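Local coordinates for protein arsenate Reductase (Corynebacterium glutamicum, PDB 3T38) that probably reduces arsenate to arsenite in a thioredoxin-dependent reaction, using a low molecular weight tyrosine phosphatase fold, and so serves arsenic resistance, at residues D65-A69 and V110-S114. Numbering follows the deposited sequence.
Sequences DRLHA and VEVRS. With D1D ((4S,5S)-1,2-dithiane-4,5-diol), chain C.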
loop_
_atom_site.group_PDB
_atom_site.type_symbol
_atom_site.label_atom_id
_atom_site.label_comp_id
_atom_site.label_asym_id
_atom_site.label_seq_id
_atom_site.Cartn_x
_atom_site.Cartn_y
_atom_site.Cartn_z
ATOM N N ASP A 65 10.978 6.684 7.289
ATOM C CA ASP A 65 10.169 7.860 7.429
ATOM C C ASP A 65 8.833 7.500 8.024
ATOM O O ASP A 65 8.311 8.224 8.891
ATOM C CB ASP A 65 9.980 8.685 6.140
ATOM C CG ASP A 65 9.324 10.103 6.472
ATOM O OD1 ASP A 65 9.481 10.619 7.667
ATOM O OD2 ASP A 65 8.639 10.683 5.605
ATOM N N ARG A 66 8.278 6.369 7.595
ATOM C CA ARG A 66 6.980 5.894 8.118
ATOM C C ARG A 66 7.006 5.554 9.623
ATOM O O ARG A 66 6.132 5.969 10.390
ATOM C CB ARG A 66 6.476 4.708 7.305
ATOM C CG ARG A 66 5.882 5.112 5.966
ATOM C CD ARG A 66 5.539 3.875 5.178
ATOM N NE ARG A 66 4.306 3.317 5.734
ATOM C CZ ARG A 66 3.828 2.112 5.455
ATOM N NH1 ARG A 66 4.523 1.261 4.696
ATOM N NH2 ARG A 66 2.657 1.748 5.972
ATOM N N LEU A 67 8.041 4.865 10.049
ATOM C CA LEU A 67 8.191 4.576 11.485
ATOM C C LEU A 67 8.308 5.834 12.310
ATOM O O LEU A 67 7.730 5.895 13.328
ATOM C CB LEU A 67 9.374 3.647 11.746
ATOM C CG LEU A 67 9.131 2.224 11.274
ATOM C CD1 LEU A 67 10.489 1.458 11.105
ATOM C CD2 LEU A 67 8.210 1.501 12.270
ATOM N N HIS A 68 9.038 6.850 11.820
ATOM C CA HIS A 68 9.139 8.154 12.507
ATOM C C HIS A 68 7.771 8.822 12.567
ATOM O O HIS A 68 7.352 9.229 13.631
ATOM C CB HIS A 68 10.178 9.073 11.858
ATOM C CG HIS A 68 10.366 10.381 12.587
ATOM N ND1 HIS A 68 11.179 10.509 13.700
ATOM C CD2 HIS A 68 9.846 11.618 12.358
ATOM C CE1 HIS A 68 11.134 11.759 14.137
ATOM N NE2 HIS A 68 10.333 12.452 13.340
ATOM N N ALA A 69 7.060 8.896 11.434
ATOM C CA ALA A 69 5.693 9.372 11.449
ATOM C C ALA A 69 4.873 8.639 12.530
ATOM O O ALA A 69 4.237 9.297 13.355
ATOM C CB ALA A 69 5.031 9.246 10.091
ATOM N N VAL A 110 9.845 22.558 9.839
ATOM C CA VAL A 110 8.739 21.614 9.680
ATOM C C VAL A 110 9.251 20.237 9.165
ATOM O O VAL A 110 10.375 20.139 8.606
ATOM C CB VAL A 110 7.499 22.210 8.857
ATOM C CG1 VAL A 110 7.086 23.602 9.378
ATOM C CG2 VAL A 110 7.800 22.370 7.460
ATOM N N GLU A 111 8.488 19.177 9.423
ATOM C CA GLU A 111 8.670 17.929 8.728
ATOM C C GLU A 111 7.646 17.832 7.597
ATOM O O GLU A 111 6.476 17.886 7.842
ATOM C CB GLU A 111 8.574 16.732 9.680
ATOM C CG GLU A 111 9.564 16.868 10.832
ATOM C CD GLU A 111 10.147 15.522 11.268
ATOM O OE1 GLU A 111 10.653 14.783 10.379
ATOM O OE2 GLU A 111 10.079 15.212 12.485
ATOM N N VAL A 112 8.088 17.703 6.356
ATOM C CA VAL A 112 7.118 17.728 5.245
ATOM C C VAL A 112 7.104 16.357 4.582
ATOM O O VAL A 112 8.156 15.800 4.350
ATOM C CB VAL A 112 7.468 18.817 4.206
ATOM C CG1 VAL A 112 6.218 19.100 3.261
ATOM C CG2 VAL A 112 7.885 20.167 4.898
ATOM N N ARG A 113 5.910 15.846 4.215
ATOM C CA ARG A 113 5.756 14.577 3.520
ATOM C C ARG A 113 4.875 14.716 2.337
ATOM O O ARG A 113 4.030 15.635 2.264
ATOM C CB ARG A 113 5.138 13.585 4.446
ATOM C CG ARG A 113 5.897 13.521 5.729
ATOM C CD ARG A 113 5.535 12.284 6.525
ATOM N NE ARG A 113 6.445 12.049 7.661
ATOM C CZ ARG A 113 6.311 12.581 8.871
ATOM N NH1 ARG A 113 5.363 13.488 9.109
ATOM N NH2 ARG A 113 7.166 12.244 9.852
ATOM N N SER A 114 5.051 13.806 1.381
ATOM C CA SER A 114 4.050 13.695 0.300
ATOM C C SER A 114 3.646 12.251 -0.028
ATOM O O SER A 114 4.309 11.318 0.385
ATOM C CB SER A 114 4.565 14.385 -0.975
ATOM O OG SER A 114 5.828 13.863 -1.416
HETATM S S1 D1D C . 0.793 -3.026 6.463
HETATM C C1 D1D C . 0.768 -4.007 7.999
HETATM C C2 D1D C . 1.231 -3.137 9.110
HETATM O O2 D1D C . 1.429 -3.939 10.204
HETATM C C3 D1D C . 2.658 -2.729 8.828
HETATM O O3 D1D C . 3.198 -2.701 10.064
HETATM C C4 D1D C . 2.897 -1.373 8.222
HETATM S S4 D1D C . 2.492 -1.483 6.448
#
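Residues 65-69 form one turn of helix 55-73, closed by the hydrogen bond from Ala69 N to Asp65 O (2.9 Å), and this turn lies beside 111-114 of strand 111-116, an outermost strand of the parallel sheet. The axes approach to 11.3 Å, with 121° between their N-to-C directions; the CA atoms of Asp65 and Arg113 are nearest each other at 8.9 Å, those of Ala69 and Glu111 at 9.5 Å. At this spacing the backbones do not pair, and the side chains carry most of the contact. Arg113 NE lies 3.3 Å from Asp65 OD2 and 3.4 Å from Asp65 OD1, a salt bridge whose two hydrogen bonds are both weak. The guanidinium lies along the helix turn, with Ala69 CB over one face; Arg113 NH2 is 3.6 Å from Ala69 CA and 3.7 Å from His68 CD2, which sits at the guanidinium edge. The other terminal nitrogen, NH1, is bound by Gln83, and Val150 and Ala153 of helix 148-153 touch both Ala69 and Arg113. About one helical turn beyond Asp65, His68 NE2 donates a hydrogen bond to Glu111 OE2 (2.9 Å). Arg66 points away from the strand; its NH2 comes within 3.3 Å of S4 of the bound dithiane-diol, while NE forms a salt bridge with Asp149. The helix of the N-terminal domain is thus joined to the edge of the phosphatase-fold sheet by a small, polar interface (211 Å² buried), in which the buried Arg113 is held weakly by Asp65 and also by Gln83, while the His68-Glu111 hydrogen bond is the shorter, directional link.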